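Local structure of thermotoga maritima TmcAL (5Y0T) at residues A[55-60]-A[237-242]; A[336-341]-A[363-368]; A[345-350]-A[418-423]; A[259-264]-A[294-299]. The protein belongs to the HIGH nucleotidyl transferase family of the HUP clan and holds adenosine-5'-rp-alpha-thio-triphosphate in a ligand pocket in this structure. All blocks are in the same frame, centred on the assembly; numbering follows the deposited sequence.

Contact 1: residues A[55-60]-A[237-242]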
# COMPACT_ATOMS: atom_id res chain seq x y z
N ARG A 55 3.07 -16.30 -20.80
CA ARG A 55 1.84 -16.56 -21.56
C ARG A 55 1.98 -16.06 -23.02
O ARG A 55 1.42 -16.66 -23.93
CB ARG A 55 0.63 -15.94 -20.85
CG ARG A 55 0.04 -16.90 -19.80
CD ARG A 55 -0.72 -16.17 -18.67
NE ARG A 55 -1.61 -15.13 -19.18
CZ ARG A 55 -1.41 -13.84 -18.98
NH1 ARG A 55 -0.37 -13.44 -18.24
NH2 ARG A 55 -2.24 -12.94 -19.49
N ALA A 56 2.76 -15.00 -23.23
CA ALA A 56 3.06 -14.56 -24.61
C ALA A 56 3.79 -15.66 -25.39
O ALA A 56 3.50 -15.93 -26.57
CB ALA A 56 3.90 -13.28 -24.61
N GLU A 57 4.75 -16.31 -24.74
CA GLU A 57 5.49 -17.36 -25.42
C GLU A 57 4.57 -18.53 -25.79
O GLU A 57 4.69 -19.09 -26.89
CB GLU A 57 6.66 -17.87 -24.57
CG GLU A 57 7.47 -18.90 -25.31
CD GLU A 57 8.65 -19.44 -24.53
OE1 GLU A 57 9.11 -18.78 -23.57
OE2 GLU A 57 9.12 -20.53 -24.89
N ILE A 58 3.69 -18.91 -24.87
CA ILE A 58 2.70 -19.96 -25.20
C ILE A 58 1.85 -19.56 -26.41
O ILE A 58 1.63 -20.37 -27.32
CB ILE A 58 1.77 -20.26 -24.01
CG1 ILE A 58 2.59 -20.79 -22.81
CG2 ILE A 58 0.70 -21.28 -24.42
CD1 ILE A 58 1.81 -20.79 -21.47
N ALA A 59 1.41 -18.31 -26.45
CA ALA A 59 0.56 -17.87 -27.56
C ALA A 59 1.30 -18.03 -28.89
O ALA A 59 0.76 -18.57 -29.87
CB ALA A 59 0.11 -16.41 -27.36
N LEU A 60 2.56 -17.61 -28.90
CA LEU A 60 3.41 -17.80 -30.08
C LEU A 60 3.52 -19.27 -30.47
O LEU A 60 3.42 -19.62 -31.65
CB LEU A 60 4.81 -17.24 -29.83
CG LEU A 60 4.88 -15.74 -29.54
CD1 LEU A 60 6.35 -15.32 -29.42
CD2 LEU A 60 4.14 -14.94 -30.62
N LEU A 237 3.98 -23.73 -18.15
CA LEU A 237 3.40 -23.64 -16.81
C LEU A 237 4.32 -24.32 -15.79
O LEU A 237 4.64 -23.75 -14.74
CB LEU A 237 2.00 -24.26 -16.77
CG LEU A 237 1.35 -24.33 -15.39
CD1 LEU A 237 1.05 -22.91 -14.88
CD2 LEU A 237 0.08 -25.16 -15.43
N MET A 238 4.75 -25.53 -16.11
CA MET A 238 5.69 -26.27 -15.25
C MET A 238 7.03 -25.55 -15.12
O MET A 238 7.63 -25.53 -14.04
CB MET A 238 5.90 -27.68 -15.79
CG MET A 238 4.69 -28.59 -15.64
SD MET A 238 4.26 -28.89 -13.91
CE MET A 238 2.76 -27.94 -13.73
N ARG A 239 7.50 -24.97 -16.23
CA ARG A 239 8.74 -24.19 -16.23
C ARG A 239 8.69 -23.06 -15.21
O ARG A 239 9.63 -22.85 -14.43
CB ARG A 239 9.02 -23.60 -17.62
CG ARG A 239 10.33 -22.79 -17.70
CD ARG A 239 10.42 -21.99 -18.98
NE ARG A 239 9.63 -20.76 -18.91
CZ ARG A 239 9.33 -20.00 -19.95
NH1 ARG A 239 9.74 -20.34 -21.17
NH2 ARG A 239 8.61 -18.89 -19.79
N GLU A 240 7.58 -22.32 -15.22
CA GLU A 240 7.45 -21.18 -14.32
C GLU A 240 7.34 -21.66 -12.87
O GLU A 240 7.90 -21.03 -11.96
CB GLU A 240 6.23 -20.32 -14.69
CG GLU A 240 6.32 -19.71 -16.07
CD GLU A 240 7.50 -18.76 -16.20
OE1 GLU A 240 7.44 -17.71 -15.53
OE2 GLU A 240 8.47 -19.07 -16.94
N ILE A 241 6.63 -22.76 -12.66
CA ILE A 241 6.50 -23.29 -11.31
C ILE A 241 7.85 -23.82 -10.80
O ILE A 241 8.22 -23.55 -9.66
CB ILE A 241 5.42 -24.39 -11.26
CG1 ILE A 241 4.05 -23.78 -11.58
CG2 ILE A 241 5.42 -25.11 -9.91
CD1 ILE A 241 2.92 -24.78 -11.60
N ASN A 242 8.59 -24.52 -11.66
CA ASN A 242 9.93 -25.02 -11.31
C ASN A 242 10.92 -23.94 -10.92
O ASN A 242 11.85 -24.21 -10.15
CB ASN A 242 10.54 -25.80 -12.47
CG ASN A 242 9.83 -27.10 -12.72
OD1 ASN A 242 9.11 -27.59 -11.85
ND2 ASN A 242 10.02 -27.67 -13.91
O HOH W 1 8.49 -16.75 -21.89

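Contact 2: residues A[336-341]-A[363-368]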
# COMPACT_ATOMS: atom_id res chain seq x y z
N TYR A 336 -0.22 3.59 -27.14
CA TYR A 336 0.94 2.87 -27.70
C TYR A 336 0.56 1.42 -27.99
O TYR A 336 -0.41 0.89 -27.44
CB TYR A 336 2.16 2.89 -26.73
CG TYR A 336 1.75 2.47 -25.33
CD1 TYR A 336 1.68 1.13 -24.97
CD2 TYR A 336 1.36 3.42 -24.39
CE1 TYR A 336 1.25 0.74 -23.71
CE2 TYR A 336 0.93 3.04 -23.13
CZ TYR A 336 0.89 1.72 -22.78
OH TYR A 336 0.44 1.38 -21.52
N ILE A 337 1.35 0.80 -28.84
CA ILE A 337 1.24 -0.63 -29.06
C ILE A 337 2.45 -1.30 -28.42
O ILE A 337 3.57 -1.11 -28.89
CB ILE A 337 1.18 -0.97 -30.56
CG1 ILE A 337 -0.09 -0.37 -31.19
CG2 ILE A 337 1.19 -2.49 -30.74
CD1 ILE A 337 -0.03 -0.24 -32.72
N ARG A 338 2.23 -2.09 -27.37
CA ARG A 338 3.33 -2.77 -26.69
C ARG A 338 3.51 -4.17 -27.28
O ARG A 338 2.58 -4.96 -27.25
CB ARG A 338 3.06 -2.86 -25.17
CG ARG A 338 4.05 -3.79 -24.41
CD ARG A 338 5.37 -3.08 -24.08
NE ARG A 338 6.31 -3.98 -23.39
CZ ARG A 338 6.30 -4.20 -22.08
NH1 ARG A 338 5.42 -3.55 -21.31
NH2 ARG A 338 7.19 -5.02 -21.53
N ILE A 339 4.70 -4.48 -27.79
CA ILE A 339 4.98 -5.80 -28.33
C ILE A 339 5.51 -6.69 -27.21
O ILE A 339 6.56 -6.39 -26.65
CB ILE A 339 6.06 -5.78 -29.45
CG1 ILE A 339 5.72 -4.76 -30.55
CG2 ILE A 339 6.32 -7.19 -29.99
CD1 ILE A 339 4.38 -4.93 -31.17
N LEU A 340 4.77 -7.73 -26.84
CA LEU A 340 5.26 -8.71 -25.87
C LEU A 340 6.05 -9.85 -26.50
O LEU A 340 6.85 -10.49 -25.83
CB LEU A 340 4.11 -9.28 -25.05
CG LEU A 340 3.40 -8.30 -24.11
CD1 LEU A 340 2.25 -9.03 -23.46
CD2 LEU A 340 4.36 -7.70 -23.03
N GLY A 341 5.81 -10.11 -27.79
CA GLY A 341 6.54 -11.17 -28.46
C GLY A 341 6.13 -11.34 -29.91
O GLY A 341 5.05 -10.89 -30.33
N THR A 363 8.88 -1.79 -28.58
CA THR A 363 9.50 -3.12 -28.48
C THR A 363 10.47 -3.09 -27.30
O THR A 363 10.37 -3.87 -26.35
CB THR A 363 10.24 -3.58 -29.78
OG1 THR A 363 11.01 -2.49 -30.31
CG2 THR A 363 9.25 -4.03 -30.83
N ASN A 364 11.41 -2.16 -27.39
CA ASN A 364 12.43 -2.01 -26.37
C ASN A 364 11.96 -1.01 -25.32
O ASN A 364 11.97 0.20 -25.55
CB ASN A 364 13.72 -1.53 -27.06
CG ASN A 364 14.94 -1.63 -26.17
OD1 ASN A 364 14.85 -1.63 -24.95
ND2 ASN A 364 16.12 -1.68 -26.81
N MET A 365 11.61 -1.52 -24.14
CA MET A 365 11.01 -0.66 -23.12
C MET A 365 12.01 0.39 -22.62
O MET A 365 11.62 1.51 -22.28
CB MET A 365 10.48 -1.50 -21.96
CG MET A 365 9.05 -2.04 -22.19
SD MET A 365 7.79 -0.76 -22.27
CE MET A 365 7.50 -0.45 -20.52
N SER A 366 13.29 0.04 -22.60
CA SER A 366 14.31 1.00 -22.16
C SER A 366 14.32 2.24 -23.05
O SER A 366 14.87 3.27 -22.67
CB SER A 366 15.71 0.36 -22.16
OG SER A 366 15.79 -0.65 -21.17
N LEU A 367 13.74 2.12 -24.24
CA LEU A 367 13.65 3.25 -25.16
C LEU A 367 12.29 3.95 -25.21
O LEU A 367 12.10 4.83 -26.05
CB LEU A 367 14.01 2.78 -26.58
CG LEU A 367 15.36 2.05 -26.73
CD1 LEU A 367 15.62 1.72 -28.20
CD2 LEU A 367 16.51 2.86 -26.15
N TYR A 368 11.31 3.55 -24.39
CA TYR A 368 9.96 4.02 -24.69
C TYR A 368 9.83 5.53 -24.59
O TYR A 368 9.02 6.12 -25.30
CB TYR A 368 8.90 3.33 -23.83
CG TYR A 368 8.68 3.81 -22.41
CD1 TYR A 368 8.09 5.04 -22.14
CD2 TYR A 368 8.94 2.97 -21.35
CE1 TYR A 368 7.86 5.44 -20.85
CE2 TYR A 368 8.69 3.36 -20.05
CZ TYR A 368 8.14 4.59 -19.80
OH TYR A 368 7.89 4.98 -18.49
O HOH W 2 8.22 -4.90 -25.18

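Contact 3: residues A[345-350]-A[418-423]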
# COMPACT_ATOMS: atom_id res chain seq x y z
N LYS A 345 8.39 -15.53 -38.42
CA LYS A 345 7.34 -15.23 -39.40
C LYS A 345 6.66 -13.90 -39.05
O LYS A 345 6.39 -13.08 -39.93
CB LYS A 345 6.30 -16.35 -39.44
CG LYS A 345 5.12 -16.07 -40.38
CD LYS A 345 5.57 -16.06 -41.85
CE LYS A 345 4.38 -16.03 -42.82
NZ LYS A 345 4.80 -16.00 -44.26
N GLY A 346 6.40 -13.69 -37.76
CA GLY A 346 5.81 -12.46 -37.26
C GLY A 346 6.55 -11.19 -37.64
O GLY A 346 5.93 -10.12 -37.74
N ARG A 347 7.87 -11.29 -37.84
CA ARG A 347 8.68 -10.15 -38.29
C ARG A 347 8.08 -9.42 -39.47
O ARG A 347 8.11 -8.18 -39.54
CB ARG A 347 10.09 -10.59 -38.71
CG ARG A 347 11.03 -11.00 -37.60
CD ARG A 347 12.33 -11.51 -38.26
NE ARG A 347 13.39 -11.78 -37.30
CZ ARG A 347 14.46 -12.54 -37.57
NH1 ARG A 347 14.58 -13.12 -38.77
NH2 ARG A 347 15.39 -12.72 -36.64
N GLU A 348 7.58 -10.20 -40.42
CA GLU A 348 7.04 -9.67 -41.66
C GLU A 348 5.85 -8.75 -41.40
O GLU A 348 5.77 -7.67 -41.99
CB GLU A 348 6.62 -10.82 -42.60
CG GLU A 348 7.78 -11.75 -42.97
CD GLU A 348 7.32 -13.06 -43.59
OE1 GLU A 348 6.10 -13.21 -43.86
OE2 GLU A 348 8.18 -13.94 -43.81
N ILE A 349 4.93 -9.15 -40.52
CA ILE A 349 3.75 -8.32 -40.28
C ILE A 349 4.11 -7.18 -39.32
O ILE A 349 3.58 -6.08 -39.42
CB ILE A 349 2.52 -9.13 -39.75
CG1 ILE A 349 1.24 -8.28 -39.77
CG2 ILE A 349 2.75 -9.68 -38.34
CD1 ILE A 349 0.89 -7.73 -41.16
N LEU A 350 5.08 -7.42 -38.44
CA LEU A 350 5.51 -6.34 -37.56
C LEU A 350 6.18 -5.23 -38.36
O LEU A 350 5.98 -4.04 -38.10
CB LEU A 350 6.45 -6.88 -36.48
CG LEU A 350 6.95 -5.84 -35.47
CD1 LEU A 350 5.76 -5.14 -34.81
CD2 LEU A 350 7.83 -6.52 -34.42
N PRO A 418 10.91 -8.57 -25.79
CA PRO A 418 9.85 -9.36 -26.43
C PRO A 418 10.29 -10.79 -26.70
O PRO A 418 11.40 -11.02 -27.21
CB PRO A 418 9.64 -8.62 -27.76
CG PRO A 418 9.92 -7.18 -27.40
CD PRO A 418 11.02 -7.22 -26.38
N ILE A 419 9.44 -11.74 -26.35
CA ILE A 419 9.75 -13.13 -26.64
C ILE A 419 9.98 -13.30 -28.14
O ILE A 419 9.24 -12.75 -28.94
CB ILE A 419 8.62 -14.08 -26.18
CG1 ILE A 419 8.22 -13.80 -24.73
CG2 ILE A 419 8.99 -15.56 -26.45
CD1 ILE A 419 9.40 -13.78 -23.77
N PHE A 420 11.00 -14.07 -28.52
CA PHE A 420 11.22 -14.36 -29.94
C PHE A 420 11.44 -15.85 -30.21
O PHE A 420 12.27 -16.48 -29.56
CB PHE A 420 12.41 -13.56 -30.50
CG PHE A 420 12.65 -13.81 -31.97
CD1 PHE A 420 11.86 -13.18 -32.93
CD2 PHE A 420 13.61 -14.71 -32.39
CE1 PHE A 420 12.05 -13.43 -34.29
CE2 PHE A 420 13.81 -14.97 -33.75
CZ PHE A 420 13.03 -14.33 -34.69
N LEU A 421 10.73 -16.39 -31.20
CA LEU A 421 10.89 -17.80 -31.55
C LEU A 421 11.18 -17.92 -33.03
O LEU A 421 10.49 -17.31 -33.84
CB LEU A 421 9.63 -18.61 -31.22
CG LEU A 421 9.11 -18.53 -29.79
CD1 LEU A 421 7.84 -19.37 -29.62
CD2 LEU A 421 10.19 -19.00 -28.83
N ARG A 422 12.20 -18.70 -33.38
CA ARG A 422 12.49 -18.95 -34.78
C ARG A 422 11.43 -19.88 -35.36
O ARG A 422 10.79 -20.63 -34.64
CB ARG A 422 13.88 -19.56 -34.95
CG ARG A 422 14.97 -18.64 -34.44
CD ARG A 422 16.34 -19.17 -34.80
NE ARG A 422 16.54 -19.18 -36.24
CZ ARG A 422 17.70 -19.44 -36.83
NH1 ARG A 422 18.77 -19.70 -36.09
NH2 ARG A 422 17.79 -19.43 -38.16
N THR A 423 11.22 -19.80 -36.66
CA THR A 423 10.12 -20.54 -37.26
C THR A 423 10.72 -21.70 -38.05
O THR A 423 11.42 -22.55 -37.47
CB THR A 423 9.23 -19.64 -38.17
OG1 THR A 423 10.05 -18.96 -39.13
CG2 THR A 423 8.37 -18.58 -37.34

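Contact 4: residues A[259-264]-A[294-299]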
# COMPACT_ATOMS: atom_id res chain seq x y z
N SER A 259 -4.62 -4.91 3.85
CA SER A 259 -3.81 -4.01 4.66
C SER A 259 -3.73 -2.62 4.02
O SER A 259 -3.80 -1.60 4.70
CB SER A 259 -2.39 -4.58 4.86
OG SER A 259 -2.42 -5.77 5.64
N PHE A 260 -3.58 -2.60 2.71
CA PHE A 260 -3.52 -1.35 1.97
C PHE A 260 -4.84 -0.54 2.15
O PHE A 260 -4.81 0.67 2.39
CB PHE A 260 -3.23 -1.66 0.49
CG PHE A 260 -3.15 -0.45 -0.41
CD1 PHE A 260 -4.30 0.08 -0.98
CD2 PHE A 260 -1.93 0.14 -0.70
CE1 PHE A 260 -4.24 1.19 -1.80
CE2 PHE A 260 -1.86 1.26 -1.53
CZ PHE A 260 -3.02 1.79 -2.08
N PHE A 261 -5.99 -1.21 2.12
CA PHE A 261 -7.27 -0.50 2.28
C PHE A 261 -7.42 0.09 3.68
O PHE A 261 -8.13 1.08 3.85
CB PHE A 261 -8.46 -1.42 1.97
CG PHE A 261 -8.42 -2.01 0.59
CD1 PHE A 261 -7.74 -1.36 -0.42
CD2 PHE A 261 -9.01 -3.23 0.32
CE1 PHE A 261 -7.66 -1.90 -1.70
CE2 PHE A 261 -8.93 -3.78 -0.94
CZ PHE A 261 -8.25 -3.12 -1.96
N ARG A 262 -6.75 -0.47 4.68
CA ARG A 262 -6.80 0.10 6.02
C ARG A 262 -5.97 1.37 6.14
O ARG A 262 -6.00 2.05 7.17
CB ARG A 262 -6.31 -0.91 7.07
CG ARG A 262 -7.21 -2.11 7.24
CD ARG A 262 -6.75 -2.97 8.41
NE ARG A 262 -7.71 -4.03 8.67
CZ ARG A 262 -7.67 -4.85 9.72
NH1 ARG A 262 -6.71 -4.72 10.63
NH2 ARG A 262 -8.61 -5.78 9.87
N LEU A 263 -5.22 1.68 5.10
CA LEU A 263 -4.40 2.89 5.08
C LEU A 263 -5.18 4.06 4.47
O LEU A 263 -4.73 5.20 4.54
CB LEU A 263 -3.11 2.63 4.29
CG LEU A 263 -2.18 1.54 4.86
CD1 LEU A 263 -0.96 1.28 3.95
CD2 LEU A 263 -1.75 1.91 6.29
N LYS A 264 -6.34 3.76 3.89
CA LYS A 264 -7.06 4.73 3.08
C LYS A 264 -8.40 5.11 3.66
O LYS A 264 -9.07 4.27 4.26
CB LYS A 264 -7.27 4.19 1.66
CG LYS A 264 -5.98 3.83 0.94
CD LYS A 264 -5.08 5.05 0.79
CE LYS A 264 -3.83 4.71 -0.00
NZ LYS A 264 -3.18 5.95 -0.52
N ARG A 294 -10.51 -12.73 1.64
CA ARG A 294 -11.67 -13.56 1.33
C ARG A 294 -12.88 -13.05 2.12
O ARG A 294 -13.97 -12.88 1.56
CB ARG A 294 -11.40 -15.03 1.66
CG ARG A 294 -12.48 -15.98 1.16
CD ARG A 294 -12.37 -17.37 1.76
NE ARG A 294 -12.70 -17.38 3.19
CZ ARG A 294 -13.95 -17.41 3.67
NH1 ARG A 294 -14.99 -17.45 2.84
NH2 ARG A 294 -14.15 -17.41 4.98
N ASP A 295 -12.69 -12.78 3.41
CA ASP A 295 -13.79 -12.26 4.22
C ASP A 295 -14.16 -10.84 3.78
O ASP A 295 -15.33 -10.47 3.78
CB ASP A 295 -13.44 -12.28 5.71
CG ASP A 295 -13.37 -13.69 6.28
OD1 ASP A 295 -13.81 -14.64 5.60
OD2 ASP A 295 -12.87 -13.85 7.42
N PHE A 296 -13.14 -10.05 3.41
CA PHE A 296 -13.36 -8.71 2.88
C PHE A 296 -14.33 -8.72 1.70
O PHE A 296 -15.29 -7.96 1.66
CB PHE A 296 -12.04 -8.07 2.44
CG PHE A 296 -12.20 -6.75 1.72
CD1 PHE A 296 -12.11 -6.68 0.34
CD2 PHE A 296 -12.40 -5.58 2.44
CE1 PHE A 296 -12.24 -5.47 -0.32
CE2 PHE A 296 -12.52 -4.35 1.78
CZ PHE A 296 -12.45 -4.30 0.40
N LEU A 297 -14.04 -9.59 0.73
CA LEU A 297 -14.84 -9.69 -0.48
C LEU A 297 -16.29 -10.04 -0.16
O LEU A 297 -17.22 -9.44 -0.70
CB LEU A 297 -14.23 -10.73 -1.43
CG LEU A 297 -12.93 -10.31 -2.15
CD1 LEU A 297 -12.40 -11.42 -3.06
CD2 LEU A 297 -13.16 -9.03 -2.96
N GLU A 298 -16.48 -11.00 0.74
CA GLU A 298 -17.83 -11.39 1.17
C GLU A 298 -18.54 -10.25 1.89
O GLU A 298 -19.74 -10.07 1.73
CB GLU A 298 -17.77 -12.63 2.06
CG GLU A 298 -17.32 -13.89 1.35
CD GLU A 298 -18.38 -14.44 0.39
OE1 GLU A 298 -19.57 -14.07 0.51
OE2 GLU A 298 -18.01 -15.23 -0.50
N CYS A 299 -17.80 -9.48 2.69
CA CYS A 299 -18.39 -8.35 3.40
C CYS A 299 -18.87 -7.26 2.44
O CYS A 299 -19.95 -6.71 2.62
CB CYS A 299 -17.39 -7.76 4.40
SG CYS A 299 -17.96 -6.27 5.27

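Contact 1: residues A[55-60]-A[237-242]
E57 and R239 form the salt bridge between helix 52-61 and helix 231-242, and no other pair of side chains touches across these segments. R239 NH1 donates to E57 OE1 at 2.9 Å with an almost straight N-H...O angle of 176°. The oxygen lies in the guanidinium plane, but the donor arrives from above the carboxylate, the two planes being 47° apart. The E57 chain is fully extended, whereas R239 bends at chi3 (79°), which turns its NE edge back to its own helix.

A second ionic grip holds that edge: R239 NE to E240 OE2 is 2.8 Å and R239 NH2 to E240 OE2 is 2.9 Å, so R239 offers NE and NH2 side-on to a single oxygen.

Water adds a third link. Water 1 donates to E57 OE1 at 2.7 Å and accepts from R239 NH2 at 3.0 Å. Beside this polar bridge, I58 packs on S233 and I236 of helix 231-242.

E57 OE2 also pairs with R61, and E240 OE2 with R245. The guanidinium is thus held between two carboxylates and fixed in rotation, which probably steadies both negative charges in a network that joins the two helices.

Contact 2: residues A[336-341]-A[363-368]
I339 and T363 bring the backbones closest, with their CA atoms 5.3 Å apart, where strand 337-343 runs past the loop that follows its parallel neighbour, strand 361-362. The intervening helix 346-356 makes this a beta-alpha-beta crossover, and the contact lies just beyond its second strand. I339 also bonds through its backbone to V362, so the two chains are still side by side as the loop begins.

Two meetings carry the side chains, one of them purely apolar. I339 and T363 lie alongside each other, pointing the same way, with I339 CG1 3.6 Å from the T363 methyl CG2. The other sets a thioether chain over a guanidinium face. R338 and M365 cross at about a right angle: M365 CG sits over the centre of that face, 3.5 Å from R338 CZ, and M365 SD lies 3.7 Å from R338 NE. Bends at M365 chi2 (-66°) and chi3 (-81°) fold the thioether back across it. L340 CD2 covers the opposite face, offset toward the rim.

The polar link is water 2, in the plane of the guanidinium at its edge. It accepts from R338 NE at 2.8 Å and donates to I339 O at 2.7 Å and to T363 O at 2.7 Å, joining both backbones. At its far end R338 NH2 makes a salt bridge with D413.

Between M365 CG and L340 CD2 on its faces, with water 2 at its edge and D413 on NH2, the buried R338 guanidinium is held in place; its charge is probably balanced chiefly by D413, while one water satisfies two backbone carbonyls.

Contact 3: residues A[345-350]-A[418-423]
R347 with F420, and K345 with T423, form a surface contact between residues 345-350, on and beside helix 346-356, and the C-terminal strand 419-421 with its tail. The helix belongs to the beta-alpha-beta crossover that leaves strand 337-343, and strand 419-421 runs parallel to that same strand, so both elements hang on one strand of the sheet. Backbone bonds from I419 to L340 and F342, and from L421 to E344, fix the C-terminal strand; L350, on the helix, packs on I339 and F342.

The larger meeting sets the R347 guanidinium against the CZ end of the F420 ring. R347 is extended from CG to NE and crosses F420 at about a right angle, yet the guanidinium and ring planes are only 20° apart. F420 CZ lies over one face of the guanidinium, 3.5 Å from R347 NH2 and 3.7 Å from R347 CZ, while R347 NE is 3.7 Å from F420 CE1. The approach to the ring itself is oblique. With CG anti to the backbone N (chi1 -179°), the ring reaches toward the helix CZ first.

The second meeting is at the chain end. T423 turns its methyl inward, and CG2 stands 3.7 Å from K345 CB; T423 N hydrogen-bonds to E344 OE1. The amino end of K345 leads elsewhere: its NZ meets E348 OE1 at 3.1 Å on the syn side of the carboxylate, an oxygen also hydrogen-bonded to Y32 OH. Nearer the backbone, the T423 methyl carbon CG2 closes to 3.2 Å from K345 N.

Contact 4: residues A[259-264]-A[294-299]
F261 and F296 meet ring against ring where helix 254-261 faces helix 293-300, their CA atoms 10.2 Å apart. The F261 CB bond points toward the other helix, but CB itself stays 5.0 Å from the nearest F296 atom, CE2. CG lies anti to the carbonyl carbon (chi1 -57°), and the ring then divides its neighbours between its two sides. On one side F261 CD1 lies in the plane of the F260 ring at its edge, 3.8 Å from F260 CD1. On the other, CD2 makes the closest approach of the contact, 3.6 Å to F296 CZ, and CE2 follows at 3.8 Å from F296 CE1. The tip, F261 CZ, has already drawn back to 4.9 Å from F296 CE1.

F296 brings its far end to the meeting, its CG anti to the backbone N (chi1 173°). The ring centroids are 5.3 Å apart with the planes at 38°, so the pair is neither stacked nor edge-to-face, and the touching is limited to two or three carbons on each ring.

Helix 279-289 supports the pair: F283 meets F296 edge-to-face and also touches F261, while A287 touches both. A disulfide between C299 and C286 ties that helix covalently to helix 293-300. F261 opens a type I turn that runs to K264, from which R262 bonds to carbonyls of R408 and N396 of the second subunit. The arrangement is a small aromatic cluster in the buried core of an all-helical region, close to the dimer interface.

In the fold
From the N terminus, contact 1 closes the longest loop, bringing helix 231-242 back to helix 52-61, which connects strands 32-38 and 66-70 of the parallel part of the sheet. Contact 4 follows in series, closing a short helical loop (259-264 to 294-299). Contacts 2 and 3 then cross: 345-350 falls between the two segments of contact 2, and 418-423 comes after both. Their strands are neighbours in one sheet, and P418 packs on I339 and T363. Contact 1 packs on both, through A56 on L340 and L60 on L421. Contact 4 stands apart, its centre about 43 Å from that of contact 3, in the helical region that also meets the second subunit.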